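Local coordinates for tail spike protein (Acinetobacter phage vB_AbaP_AS12, PDB 6EU4) that forms the trimeric tailspike of an Acinetobacter phage and probably recognises and degrades the capsular polysaccharide of its host bacterium, at residues N22-L27 and A38-Y43; P130-S135 and N155-G160; F255-T260 and N289-C294; S404-V409 and L441-T446; G530-N535 and G554-A559. All blocks are in the same frame, centred on the assembly; numbering follows the deposited sequence.

Contact 1 (N22-L27 and A38-Y43); sequences NTVADL and AYVKGY
One face of the Y43 ring carries a methyl of V24: CG2 stands 3.5 Å from the Y43 ring centroid, almost on the ring normal, a CH-pi contact over the middle of the ring. The ring lies there because Y43 CG is anti to its backbone N (chi1 -165°), and at the far end the Y43 hydroxyl is held by the carbonyl of G73. The other methyl, V24 CG1, turns toward the strand and meets V40 CG1 at 4.0 Å, the two valines crossing at about a right angle. Beta-branched V24 can thus serve an aromatic face and an aliphatic neighbour at once. The contact belongs to the small N-terminal sheet of the tailspike, where the turn after strand 19-21 folds back on the end of its parallel neighbour 37-40. Backbone bonds fasten it: V24 N donates to Y43 O at 3.3 Å, approaching from above the carbonyl plane, while G42 N reaches N22 O only weakly. A water joins Y43 O to the amide of A25, so that carbonyl accepts twice. The extended K41 chain runs alongside N22, and K41 NZ donates to N22 OD1 at 2.8 Å; the ammonium also bonds the carbonyl of G35 of the second subunit.

Contact 2 (P130-S135 and N155-G160); sequences PVYYNS and NTLSLG
P130 and L157 make the first shell. The proline ring lies against the backbone of 155-160, with P130 CD 3.4 Å from both N155 O and T156 C, and P130 CB faces L157 CG at 4.0 Å. L157 CG is anti to its carbonyl carbon, which brings CD2 to 3.4 Å from P130 O and to the edge of the Y132 ring, 4.2 Å from Y132 CD2. L159 CD1 comes obliquely to Y132 CD2 at 4.5 Å. Further out, strand 131-133 is fixed by parallel pairing with strand 175-179 of the beta-helix, whose V178 packs on both P130 and L157. In the loop, T156 OG1 donates to L157 O at 2.7 Å along a carbonyl lone pair. Proline suits the strand's entry, since it offers a compact, puckered apolar ring and no N-H. No hydrogen bond joins the two segments, so between them the contact is van der Waals; the loop's polar backbone is met instead by K151, which bonds N155 O, and by D172, which accepts the amides of L159 and G160.

Contact 3 (F255-T260 and N289-C294); sequences FIFGHT and NKMQGC
F257 and M291, a selenomethionine here, cross obliquely, the bent side chain of M291 folding its tip over the aromatic ring. With chi1 at -83° and chi2 at -77°, the chain curls so that CE sits over one face of F257, displaced toward the rim and 3.6 Å from F257 CG. This methyl makes a CH-pi contact, M291 CE lying 4.0 Å from the F257 ring centroid, and SE, obliquely at 4.7 Å from the same centroid, adds a Met-aromatic contact. The unbranched shape of methionine suits this place, because it can bend to follow a flat ring; F273 also meets F257 and packs on M291. N289 is turned otherwise, its CG anti to the backbone N (chi1 179°), which brings the amide to G258 of 255-260. There N289 ND2 donates to G258 O at 2.9 Å in a nearly straight bond, in the amide plane and on a carbonyl lone pair. N289 N bonds F257 O at 2.9 Å, a bent bond from above the carbonyl plane that continues the parallel pairing of strands 253-257 and 284-304 on neighbouring turns of the beta-helix. G258, with positive phi, has its CA 3.3 Å from N289 O, where a side chain would collide. T260 CG2 lies 3.5 Å from N289 ND2, the side chains crossing at about a right angle. N289 thus grips two consecutive carbonyls, beside a buried F257-M291 pair held by dispersion and CH-pi contact.

Contact 4 (S404-V409 and L441-T446); sequences SALAYV and LGVYYT
Two successive turns of a parallel beta-helix, the body of this tailspike, stack here: strand 407-409 lies alongside strand 443-445, with axes 4.7 Å apart and 15° from parallel. Y444 bonds both A407 and V409, its N to A407 O at 2.9 Å and its O to V409 N at 2.9 Å, the pattern of a parallel ladder; T446 N then donates to V409 O almost along the C=O axis. Where the chain turns a corner at L406, G442 O accepts from A407 N at 3.1 Å and weakly from L406 N. On one face, A407 and V409 align with V443 and Y445, V409 CB being 3.9 Å from Y445 CB. L406 and V443 run side by side, L406 CD2 to V443 CG2 at 3.8 Å, and F415 packs on the valines and A407. The opposite face bears Y408 and Y444. A405, just before the corner, is small enough to set its CB at the edge of the Y444 ring, 3.7 Å from Y444 CD2; the Y444 hydroxyl bonds E429. G442 suits its place because a CB would run into Y444 OH. Segment 404-409 thus bonds its backbone to 441-446 on one flank and strand 371-376 on the other, while A407 and V409 lie in register with V443 and Y445 on a largely buried face.

Contact 5 (G530-N535 and G554-A559); sequences GNNSYN and GDYGQA
The tight part is a chain of three side chains laid one over another. Y556 CB sits above the centre of the Y534 ring, 3.6 Å from its centroid, and N532 CB covers a face of the Y556 ring at 3.6 Å from that centroid, offset toward the rim. Both are CH-pi contacts. Y556 CG is anti to its backbone N (chi1 -170°), which carries the ring across Y534 toward N532; the two ring planes meet obliquely at 40°. Next to them N535 and G554 form an antiparallel hydrogen-bonded pair, N535 N to G554 O at 2.9 Å and G554 N to N535 O at 2.8 Å. S533 OG donates to N535 OD1, which also accepts from R491, whose guanidinium reaches the carbonyls of S533, D555 and Q558 as well. The looser side is bridged by water. One water accepts from the amides of S533 and G557 and donates to N532 OD1, which suits an exposed asparagine; a second links Y534 OH with D555 OD1. In the type II turn D555-Q558, Q558 N closes the turn on D555 O, and G557 takes the positive phi its third position calls for. P519 of the third subunit packs on Y534. This is the open end of an antiparallel ladder, where strands 535-542 and 547-554 part and the backbone after G554 leaves through that turn.

How the contacts relate
From the N terminus the five contacts follow in series; none nests or crosses. Contact 1 closes a short loop in the small N-terminal sheet, its centre about 30 Å from that of contact 2. Contact 2 then ties a surface loop to an early turn of the beta-helix. Contacts 3 and 4 each span about one turn, joining neighbouring turns farther along the same helix, with centres about 26 Å apart. Contact 5 joins the open ends of two antiparallel strands in the sheet beyond it, about 96 Å from contact 1 between centres and on the opposite side of the chain's centre. Contacts 2, 3 and 5 touch the third subunit, contact 1 the second, and contact 4 no other chain.

Contact 1 (N22-L27 and A38-Y43)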
# COMPACT_ATOMS: atom_id res chain seq x y z
N ASN A 22 -30.99 34.25 36.01
CA ASN A 22 -31.31 32.82 36.01
C ASN A 22 -31.27 32.23 34.60
O ASN A 22 -30.63 31.19 34.38
CB ASN A 22 -32.69 32.60 36.65
CG ASN A 22 -32.68 32.81 38.15
OD1 ASN A 22 -31.64 32.71 38.82
ND2 ASN A 22 -33.84 33.10 38.70
N THR A 23 -31.94 32.88 33.64
CA THR A 23 -32.13 32.35 32.29
C THR A 23 -31.95 33.48 31.29
O THR A 23 -31.99 34.66 31.64
CB THR A 23 -33.53 31.76 32.10
OG1 THR A 23 -34.49 32.83 32.10
CG2 THR A 23 -33.87 30.79 33.21
N VAL A 24 -31.76 33.13 30.01
CA VAL A 24 -31.66 34.19 29.02
C VAL A 24 -32.99 34.92 28.83
O VAL A 24 -32.99 36.08 28.41
CB VAL A 24 -31.13 33.68 27.67
CG1 VAL A 24 -29.73 33.10 27.84
CG2 VAL A 24 -32.08 32.66 27.05
N ALA A 25 -34.12 34.27 29.15
CA ALA A 25 -35.41 34.96 29.06
C ALA A 25 -35.51 36.09 30.08
O ALA A 25 -36.31 37.02 29.91
CB ALA A 25 -36.55 33.98 29.27
N ASP A 26 -34.73 36.01 31.16
CA ASP A 26 -34.76 37.06 32.17
C ASP A 26 -33.97 38.30 31.76
O ASP A 26 -34.09 39.34 32.43
CB ASP A 26 -34.24 36.51 33.49
CG ASP A 26 -35.14 35.46 34.08
OD1 ASP A 26 -36.38 35.62 34.00
OD2 ASP A 26 -34.62 34.46 34.61
N LEU A 27 -33.19 38.22 30.68
CA LEU A 27 -32.44 39.38 30.23
C LEU A 27 -33.36 40.50 29.74
O LEU A 27 -33.11 41.68 30.03
CB LEU A 27 -31.46 38.97 29.12
CG LEU A 27 -30.32 38.03 29.55
CD1 LEU A 27 -29.54 37.53 28.34
CD2 LEU A 27 -29.38 38.71 30.53
N ALA A 38 -23.26 40.37 33.27
CA ALA A 38 -24.12 39.41 33.94
C ALA A 38 -23.59 38.00 33.72
O ALA A 38 -22.95 37.71 32.71
CB ALA A 38 -25.56 39.50 33.41
N TYR A 39 -23.88 37.13 34.68
CA TYR A 39 -23.63 35.70 34.56
C TYR A 39 -24.98 34.99 34.48
O TYR A 39 -25.77 35.06 35.43
CB TYR A 39 -22.82 35.16 35.74
CG TYR A 39 -22.52 33.69 35.62
CD1 TYR A 39 -21.48 33.23 34.82
CD2 TYR A 39 -23.29 32.75 36.29
CE1 TYR A 39 -21.20 31.88 34.70
CE2 TYR A 39 -23.02 31.40 36.19
CZ TYR A 39 -21.98 30.97 35.39
OH TYR A 39 -21.72 29.63 35.28
N VAL A 40 -25.23 34.31 33.36
CA VAL A 40 -26.48 33.57 33.17
C VAL A 40 -26.25 32.12 33.58
O VAL A 40 -25.34 31.45 33.07
CB VAL A 40 -26.96 33.67 31.71
CG1 VAL A 40 -28.25 32.87 31.52
CG2 VAL A 40 -27.18 35.13 31.31
N LYS A 41 -27.09 31.63 34.50
CA LYS A 41 -26.90 30.28 35.04
C LYS A 41 -27.07 29.23 33.96
O LYS A 41 -26.25 28.31 33.83
CB LYS A 41 -27.89 30.03 36.18
CG LYS A 41 -27.77 30.95 37.35
CD LYS A 41 -28.78 30.56 38.42
CE LYS A 41 -28.90 31.56 39.52
NZ LYS A 41 -29.98 31.19 40.48
N GLY A 42 -28.14 29.34 33.18
CA GLY A 42 -28.39 28.42 32.09
C GLY A 42 -29.33 29.06 31.10
O GLY A 42 -30.01 30.04 31.42
N TYR A 43 -29.33 28.53 29.88
CA TYR A 43 -30.20 29.10 28.86
C TYR A 43 -31.65 29.00 29.30
O TYR A 43 -32.41 29.99 29.25
CB TYR A 43 -29.98 28.39 27.51
CG TYR A 43 -30.56 29.15 26.33
CD1 TYR A 43 -31.92 29.11 26.06
CD2 TYR A 43 -29.75 29.90 25.48
CE1 TYR A 43 -32.47 29.80 24.99
CE2 TYR A 43 -30.28 30.59 24.40
CZ TYR A 43 -31.65 30.54 24.16
OH TYR A 43 -32.20 31.20 23.10
O HOH W 1 -34.77 31.22 28.71

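Contact 2 (P130-S135 and N155-G160)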
# COMPACT_ATOMS: atom_id res chain seq x y z
N PRO A 130 -33.17 19.17 8.25
CA PRO A 130 -31.72 19.03 8.15
C PRO A 130 -31.04 20.27 8.72
O PRO A 130 -31.62 21.36 8.75
CB PRO A 130 -31.47 18.90 6.64
CG PRO A 130 -32.84 18.63 6.03
CD PRO A 130 -33.79 19.33 6.93
N VAL A 131 -29.78 20.10 9.13
CA VAL A 131 -28.93 21.22 9.50
C VAL A 131 -27.74 21.22 8.55
O VAL A 131 -27.28 20.16 8.13
CB VAL A 131 -28.47 21.15 10.97
CG1 VAL A 131 -29.71 21.25 11.89
CG2 VAL A 131 -27.69 19.86 11.28
N TYR A 132 -27.30 22.41 8.18
CA TYR A 132 -26.24 22.53 7.20
C TYR A 132 -25.02 23.22 7.79
O TYR A 132 -25.09 23.95 8.78
CB TYR A 132 -26.74 23.29 5.95
CG TYR A 132 -27.03 24.76 6.17
CD1 TYR A 132 -26.02 25.71 6.10
CD2 TYR A 132 -28.32 25.19 6.46
CE1 TYR A 132 -26.29 27.06 6.32
CE2 TYR A 132 -28.59 26.53 6.67
CZ TYR A 132 -27.57 27.45 6.59
OH TYR A 132 -27.83 28.78 6.81
N TYR A 133 -23.88 22.96 7.16
CA TYR A 133 -22.66 23.66 7.45
C TYR A 133 -22.04 24.12 6.14
O TYR A 133 -22.32 23.55 5.08
CB TYR A 133 -21.69 22.78 8.25
CG TYR A 133 -21.26 21.49 7.55
CD1 TYR A 133 -22.08 20.37 7.53
CD2 TYR A 133 -20.01 21.39 6.93
CE1 TYR A 133 -21.67 19.20 6.90
CE2 TYR A 133 -19.61 20.22 6.30
CZ TYR A 133 -20.44 19.13 6.28
OH TYR A 133 -20.05 17.96 5.66
N ASN A 134 -21.19 25.16 6.22
CA ASN A 134 -20.58 25.73 5.03
C ASN A 134 -19.12 25.38 5.02
O ASN A 134 -18.75 24.26 4.62
CB ASN A 134 -20.83 27.25 4.97
CG ASN A 134 -22.30 27.62 4.99
OD1 ASN A 134 -22.72 28.46 5.79
ND2 ASN A 134 -23.09 27.02 4.10
N SER A 135 -18.22 26.29 5.40
CA SER A 135 -16.79 26.07 5.30
C SER A 135 -16.11 26.53 6.58
O SER A 135 -16.68 27.28 7.37
CB SER A 135 -16.22 26.82 4.08
OG SER A 135 -16.70 26.19 2.90
N ASN A 155 -38.51 15.95 6.64
CA ASN A 155 -38.55 17.30 6.12
C ASN A 155 -37.19 17.69 5.54
O ASN A 155 -36.15 17.14 5.91
CB ASN A 155 -38.93 18.29 7.22
CG ASN A 155 -40.35 18.11 7.69
OD1 ASN A 155 -41.16 17.46 7.04
ND2 ASN A 155 -40.64 18.68 8.85
N THR A 156 -37.22 18.67 4.65
CA THR A 156 -36.03 19.15 3.96
C THR A 156 -35.71 20.59 4.36
O THR A 156 -36.49 21.27 5.04
CB THR A 156 -36.21 19.09 2.43
OG1 THR A 156 -37.13 20.11 2.01
CG2 THR A 156 -36.73 17.73 1.97
N LEU A 157 -34.56 21.06 3.90
CA LEU A 157 -34.31 22.49 3.90
C LEU A 157 -35.26 23.18 2.92
O LEU A 157 -35.91 22.54 2.08
CB LEU A 157 -32.86 22.79 3.51
CG LEU A 157 -31.77 22.26 4.46
CD1 LEU A 157 -30.39 22.38 3.83
CD2 LEU A 157 -31.84 23.04 5.77
N SER A 158 -35.34 24.50 3.03
CA SER A 158 -36.21 25.32 2.19
C SER A 158 -35.42 26.46 1.56
O SER A 158 -35.81 27.62 1.60
CB SER A 158 -37.37 25.89 3.01
OG SER A 158 -38.09 24.86 3.66
N LEU A 159 -34.28 26.13 0.96
CA LEU A 159 -33.38 27.15 0.42
C LEU A 159 -33.51 27.34 -1.09
O LEU A 159 -33.06 28.38 -1.60
CB LEU A 159 -31.92 26.81 0.75
CG LEU A 159 -31.67 26.67 2.25
CD1 LEU A 159 -30.25 26.13 2.52
CD2 LEU A 159 -31.88 28.01 2.96
N GLY A 160 -34.08 26.39 -1.80
CA GLY A 160 -34.39 26.59 -3.21
C GLY A 160 -33.18 26.40 -4.11
O GLY A 160 -32.12 25.95 -3.70

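Contact 3 (F255-T260 and N289-C294)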
# COMPACT_ATOMS: atom_id res chain seq x y z
N PHE A 255 -21.94 4.24 1.12
CA PHE A 255 -21.10 5.35 0.66
C PHE A 255 -21.35 5.57 -0.83
O PHE A 255 -21.27 4.62 -1.62
CB PHE A 255 -19.61 5.03 0.85
CG PHE A 255 -19.16 4.94 2.29
CD1 PHE A 255 -18.73 6.07 2.96
CD2 PHE A 255 -19.09 3.72 2.94
CE1 PHE A 255 -18.26 5.98 4.28
CE2 PHE A 255 -18.64 3.63 4.24
CZ PHE A 255 -18.22 4.75 4.91
N ILE A 256 -21.67 6.80 -1.21
CA ILE A 256 -21.92 7.18 -2.60
C ILE A 256 -21.04 8.38 -2.92
O ILE A 256 -21.19 9.43 -2.29
CB ILE A 256 -23.40 7.55 -2.86
CG1 ILE A 256 -24.35 6.42 -2.44
CG2 ILE A 256 -23.60 7.96 -4.31
CD1 ILE A 256 -25.75 6.97 -2.20
N PHE A 257 -20.13 8.21 -3.89
CA PHE A 257 -19.29 9.30 -4.37
C PHE A 257 -19.43 9.39 -5.89
O PHE A 257 -19.56 8.38 -6.58
CB PHE A 257 -17.83 9.09 -3.96
CG PHE A 257 -17.57 9.35 -2.50
CD1 PHE A 257 -17.77 8.36 -1.56
CD2 PHE A 257 -17.10 10.59 -2.09
CE1 PHE A 257 -17.55 8.61 -0.21
CE2 PHE A 257 -16.86 10.84 -0.74
CZ PHE A 257 -17.09 9.85 0.20
N GLY A 258 -19.44 10.62 -6.39
CA GLY A 258 -19.69 10.82 -7.81
C GLY A 258 -21.15 10.62 -8.18
O GLY A 258 -21.44 10.29 -9.34
N HIS A 259 -22.06 10.83 -7.23
CA HIS A 259 -23.50 10.80 -7.49
C HIS A 259 -23.83 11.55 -8.77
O HIS A 259 -23.45 12.71 -8.93
CB HIS A 259 -24.22 11.42 -6.28
CG HIS A 259 -25.67 11.74 -6.49
ND1 HIS A 259 -26.61 10.80 -6.86
CD2 HIS A 259 -26.36 12.89 -6.27
CE1 HIS A 259 -27.81 11.36 -6.90
NE2 HIS A 259 -27.68 12.63 -6.55
N THR A 260 -24.53 10.87 -9.68
CA THR A 260 -24.82 11.41 -11.01
C THR A 260 -26.13 12.18 -11.09
O THR A 260 -26.49 12.69 -12.16
CB THR A 260 -24.90 10.29 -12.03
OG1 THR A 260 -25.92 9.37 -11.60
CG2 THR A 260 -23.57 9.56 -12.18
N ASN A 289 -18.00 6.65 -8.35
CA ASN A 289 -17.98 7.12 -9.72
C ASN A 289 -16.99 8.27 -9.83
O ASN A 289 -17.03 9.21 -9.03
CB ASN A 289 -19.39 7.57 -10.13
CG ASN A 289 -19.43 8.10 -11.54
OD1 ASN A 289 -18.88 7.50 -12.48
ND2 ASN A 289 -20.09 9.26 -11.72
N LYS A 290 -16.08 8.17 -10.79
CA LYS A 290 -15.05 9.19 -11.04
C LYS A 290 -14.23 9.46 -9.78
O LYS A 290 -13.90 10.61 -9.46
CB LYS A 290 -15.67 10.47 -11.58
CG LYS A 290 -16.32 10.32 -12.96
CD LYS A 290 -15.30 10.21 -14.09
CE LYS A 290 -15.97 10.23 -15.48
NZ LYS A 290 -14.98 10.36 -16.60
N MSE A 291 -13.86 8.39 -9.09
CA MSE A 291 -13.07 8.49 -7.88
C MSE A 291 -11.60 8.26 -8.20
O MSE A 291 -11.12 7.12 -8.23
CB MSE A 291 -13.59 7.47 -6.84
CG MSE A 291 -14.80 8.02 -6.07
SE MSE A 291 -14.28 9.33 -4.68
CE MSE A 291 -14.22 8.19 -3.14
N GLN A 292 -10.87 9.35 -8.43
CA GLN A 292 -9.47 9.29 -8.80
C GLN A 292 -8.59 9.39 -7.55
O GLN A 292 -8.89 10.16 -6.63
CB GLN A 292 -9.11 10.41 -9.77
CG GLN A 292 -10.17 10.74 -10.82
CD GLN A 292 -10.59 9.53 -11.61
OE1 GLN A 292 -9.95 8.48 -11.55
NE2 GLN A 292 -11.67 9.66 -12.37
N GLY A 293 -7.48 8.65 -7.54
CA GLY A 293 -6.54 8.77 -6.43
C GLY A 293 -7.10 8.41 -5.07
O GLY A 293 -6.78 9.07 -4.07
N CYS A 294 -7.90 7.34 -5.00
CA CYS A 294 -8.59 6.93 -3.79
C CYS A 294 -7.89 5.75 -3.12
O CYS A 294 -7.61 4.74 -3.77
CB CYS A 294 -10.03 6.54 -4.13
SG CYS A 294 -10.96 5.87 -2.76

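Contact 4 (S404-V409 and L441-T446)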
# COMPACT_ATOMS: atom_id res chain seq x y z
N SER A 404 -21.27 -18.83 -8.75
CA SER A 404 -20.81 -17.80 -9.66
C SER A 404 -19.50 -18.20 -10.33
O SER A 404 -18.80 -19.14 -9.91
CB SER A 404 -20.60 -16.48 -8.92
OG SER A 404 -19.42 -16.53 -8.12
N ALA A 405 -19.14 -17.44 -11.36
CA ALA A 405 -17.77 -17.39 -11.84
C ALA A 405 -16.88 -16.61 -10.85
O ALA A 405 -17.36 -15.82 -10.03
CB ALA A 405 -17.72 -16.72 -13.22
N LEU A 406 -15.56 -16.84 -10.92
CA LEU A 406 -14.65 -15.94 -10.22
C LEU A 406 -14.62 -14.59 -10.91
O LEU A 406 -14.75 -13.55 -10.26
CB LEU A 406 -13.23 -16.51 -10.14
CG LEU A 406 -12.19 -15.54 -9.53
CD1 LEU A 406 -12.59 -15.26 -8.05
CD2 LEU A 406 -10.76 -16.08 -9.58
N ALA A 407 -14.48 -14.59 -12.23
CA ALA A 407 -14.29 -13.34 -12.94
C ALA A 407 -14.78 -13.43 -14.37
O ALA A 407 -14.71 -14.49 -15.01
CB ALA A 407 -12.83 -12.91 -12.95
N TYR A 408 -15.29 -12.30 -14.86
CA TYR A 408 -15.59 -12.06 -16.25
C TYR A 408 -14.82 -10.82 -16.66
O TYR A 408 -14.91 -9.79 -15.99
CB TYR A 408 -17.08 -11.83 -16.47
CG TYR A 408 -17.42 -11.54 -17.91
CD1 TYR A 408 -17.21 -12.49 -18.90
CD2 TYR A 408 -17.95 -10.32 -18.29
CE1 TYR A 408 -17.51 -12.24 -20.20
CE2 TYR A 408 -18.27 -10.07 -19.61
CZ TYR A 408 -18.05 -11.04 -20.55
OH TYR A 408 -18.34 -10.81 -21.88
N VAL A 409 -14.05 -10.94 -17.74
CA VAL A 409 -13.11 -9.92 -18.15
C VAL A 409 -13.36 -9.61 -19.62
O VAL A 409 -13.24 -10.50 -20.47
CB VAL A 409 -11.65 -10.36 -17.93
CG1 VAL A 409 -10.72 -9.17 -18.04
CG2 VAL A 409 -11.47 -11.05 -16.58
N LEU A 441 -16.76 -21.84 -10.94
CA LEU A 441 -15.97 -20.79 -10.31
C LEU A 441 -14.68 -20.65 -11.12
O LEU A 441 -13.60 -21.08 -10.72
CB LEU A 441 -15.71 -21.12 -8.84
CG LEU A 441 -15.02 -20.03 -8.02
CD1 LEU A 441 -15.94 -18.81 -7.86
CD2 LEU A 441 -14.62 -20.59 -6.65
N GLY A 442 -14.82 -20.03 -12.29
CA GLY A 442 -13.73 -19.89 -13.23
C GLY A 442 -13.47 -18.44 -13.62
O GLY A 442 -14.19 -17.52 -13.23
N VAL A 443 -12.41 -18.27 -14.41
CA VAL A 443 -12.03 -16.99 -14.98
C VAL A 443 -12.35 -17.03 -16.46
O VAL A 443 -11.75 -17.80 -17.21
CB VAL A 443 -10.54 -16.70 -14.76
CG1 VAL A 443 -10.17 -15.38 -15.42
CG2 VAL A 443 -10.23 -16.67 -13.27
N TYR A 444 -13.28 -16.19 -16.89
CA TYR A 444 -13.76 -16.18 -18.26
C TYR A 444 -13.45 -14.82 -18.88
O TYR A 444 -13.77 -13.79 -18.28
CB TYR A 444 -15.26 -16.44 -18.29
CG TYR A 444 -15.56 -17.77 -17.64
CD1 TYR A 444 -15.23 -18.95 -18.29
CD2 TYR A 444 -16.09 -17.85 -16.36
CE1 TYR A 444 -15.47 -20.20 -17.70
CE2 TYR A 444 -16.33 -19.07 -15.76
CZ TYR A 444 -16.00 -20.24 -16.43
OH TYR A 444 -16.24 -21.45 -15.81
N TYR A 445 -12.89 -14.83 -20.08
CA TYR A 445 -12.47 -13.57 -20.69
C TYR A 445 -12.72 -13.61 -22.18
O TYR A 445 -12.81 -14.67 -22.79
CB TYR A 445 -11.01 -13.27 -20.38
CG TYR A 445 -10.00 -14.30 -20.85
CD1 TYR A 445 -9.75 -15.45 -20.10
CD2 TYR A 445 -9.27 -14.11 -22.01
CE1 TYR A 445 -8.83 -16.38 -20.51
CE2 TYR A 445 -8.34 -15.05 -22.44
CZ TYR A 445 -8.12 -16.18 -21.68
OH TYR A 445 -7.21 -17.10 -22.11
N THR A 446 -12.89 -12.42 -22.76
CA THR A 446 -13.14 -12.33 -24.20
C THR A 446 -11.84 -12.22 -24.99
O THR A 446 -10.75 -12.04 -24.44
CB THR A 446 -14.03 -11.13 -24.51
OG1 THR A 446 -13.32 -9.93 -24.18
CG2 THR A 446 -15.34 -11.18 -23.70

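Contact 5 (G530-N535 and G554-A559)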
# COMPACT_ATOMS: atom_id res chain seq x y z
N GLY A 530 -4.80 -23.54 -29.36
CA GLY A 530 -6.04 -22.97 -29.86
C GLY A 530 -6.89 -24.01 -30.55
O GLY A 530 -6.53 -25.19 -30.62
N ASN A 531 -8.04 -23.56 -31.06
CA ASN A 531 -8.94 -24.45 -31.79
C ASN A 531 -8.25 -25.06 -33.00
O ASN A 531 -8.50 -26.22 -33.34
CB ASN A 531 -10.19 -23.70 -32.24
CG ASN A 531 -11.12 -23.39 -31.09
OD1 ASN A 531 -11.13 -24.10 -30.08
ND2 ASN A 531 -11.90 -22.33 -31.24
N ASN A 532 -7.39 -24.29 -33.67
CA ASN A 532 -6.56 -24.79 -34.76
C ASN A 532 -5.14 -24.28 -34.57
O ASN A 532 -4.93 -23.19 -34.03
CB ASN A 532 -7.08 -24.35 -36.13
CG ASN A 532 -8.35 -25.09 -36.53
OD1 ASN A 532 -8.31 -26.28 -36.83
ND2 ASN A 532 -9.47 -24.39 -36.54
N SER A 533 -4.17 -25.07 -35.03
CA SER A 533 -2.77 -24.72 -34.83
C SER A 533 -1.88 -25.52 -35.78
O SER A 533 -2.23 -26.63 -36.20
CB SER A 533 -2.33 -24.97 -33.38
OG SER A 533 -2.63 -26.29 -32.95
N TYR A 534 -0.74 -24.92 -36.12
CA TYR A 534 0.40 -25.66 -36.65
C TYR A 534 1.12 -26.33 -35.49
O TYR A 534 1.27 -25.73 -34.42
CB TYR A 534 1.38 -24.73 -37.36
CG TYR A 534 0.82 -24.07 -38.57
CD1 TYR A 534 0.87 -24.71 -39.80
CD2 TYR A 534 0.25 -22.80 -38.51
CE1 TYR A 534 0.35 -24.11 -40.93
CE2 TYR A 534 -0.27 -22.21 -39.64
CZ TYR A 534 -0.21 -22.87 -40.84
OH TYR A 534 -0.71 -22.32 -41.99
N ASN A 535 1.59 -27.55 -35.71
CA ASN A 535 2.31 -28.27 -34.67
C ASN A 535 3.44 -29.10 -35.24
O ASN A 535 3.45 -29.48 -36.42
CB ASN A 535 1.38 -29.18 -33.85
CG ASN A 535 0.36 -28.41 -33.04
OD1 ASN A 535 -0.76 -28.18 -33.49
ND2 ASN A 535 0.75 -27.99 -31.86
N GLY A 554 1.89 -31.36 -37.79
CA GLY A 554 0.46 -31.21 -38.00
C GLY A 554 0.15 -29.87 -38.62
O GLY A 554 0.46 -28.82 -38.05
N ASP A 555 -0.43 -29.90 -39.82
CA ASP A 555 -0.80 -28.68 -40.51
C ASP A 555 -2.03 -28.07 -39.84
O ASP A 555 -2.83 -28.76 -39.21
CB ASP A 555 -1.05 -29.00 -41.98
CG ASP A 555 -1.03 -27.77 -42.91
OD1 ASP A 555 -0.77 -26.63 -42.45
OD2 ASP A 555 -1.30 -27.98 -44.13
N TYR A 556 -2.15 -26.75 -39.97
CA TYR A 556 -3.30 -26.02 -39.46
C TYR A 556 -4.58 -26.59 -40.06
O TYR A 556 -4.76 -26.59 -41.28
CB TYR A 556 -3.13 -24.55 -39.81
CG TYR A 556 -4.10 -23.59 -39.17
CD1 TYR A 556 -5.34 -23.34 -39.75
CD2 TYR A 556 -3.77 -22.92 -38.01
CE1 TYR A 556 -6.23 -22.45 -39.18
CE2 TYR A 556 -4.65 -22.02 -37.43
CZ TYR A 556 -5.87 -21.78 -38.02
OH TYR A 556 -6.76 -20.90 -37.45
N GLY A 557 -5.48 -27.08 -39.20
CA GLY A 557 -6.73 -27.66 -39.65
C GLY A 557 -6.63 -29.07 -40.19
O GLY A 557 -7.61 -29.58 -40.76
N GLN A 558 -5.49 -29.73 -40.03
CA GLN A 558 -5.30 -31.09 -40.49
C GLN A 558 -4.84 -31.96 -39.33
O GLN A 558 -4.23 -31.49 -38.37
CB GLN A 558 -4.24 -31.18 -41.61
CG GLN A 558 -4.54 -30.33 -42.82
CD GLN A 558 -5.69 -30.88 -43.68
OE1 GLN A 558 -6.10 -32.03 -43.54
NE2 GLN A 558 -6.19 -30.05 -44.57
N ALA A 559 -5.10 -33.26 -39.46
CA ALA A 559 -4.57 -34.23 -38.51
C ALA A 559 -3.05 -34.32 -38.64
O ALA A 559 -2.47 -33.99 -39.68
CB ALA A 559 -5.20 -35.60 -38.73
O HOH W 2 -5.51 -27.51 -36.42
O HOH W 3 -1.64 -24.41 -43.72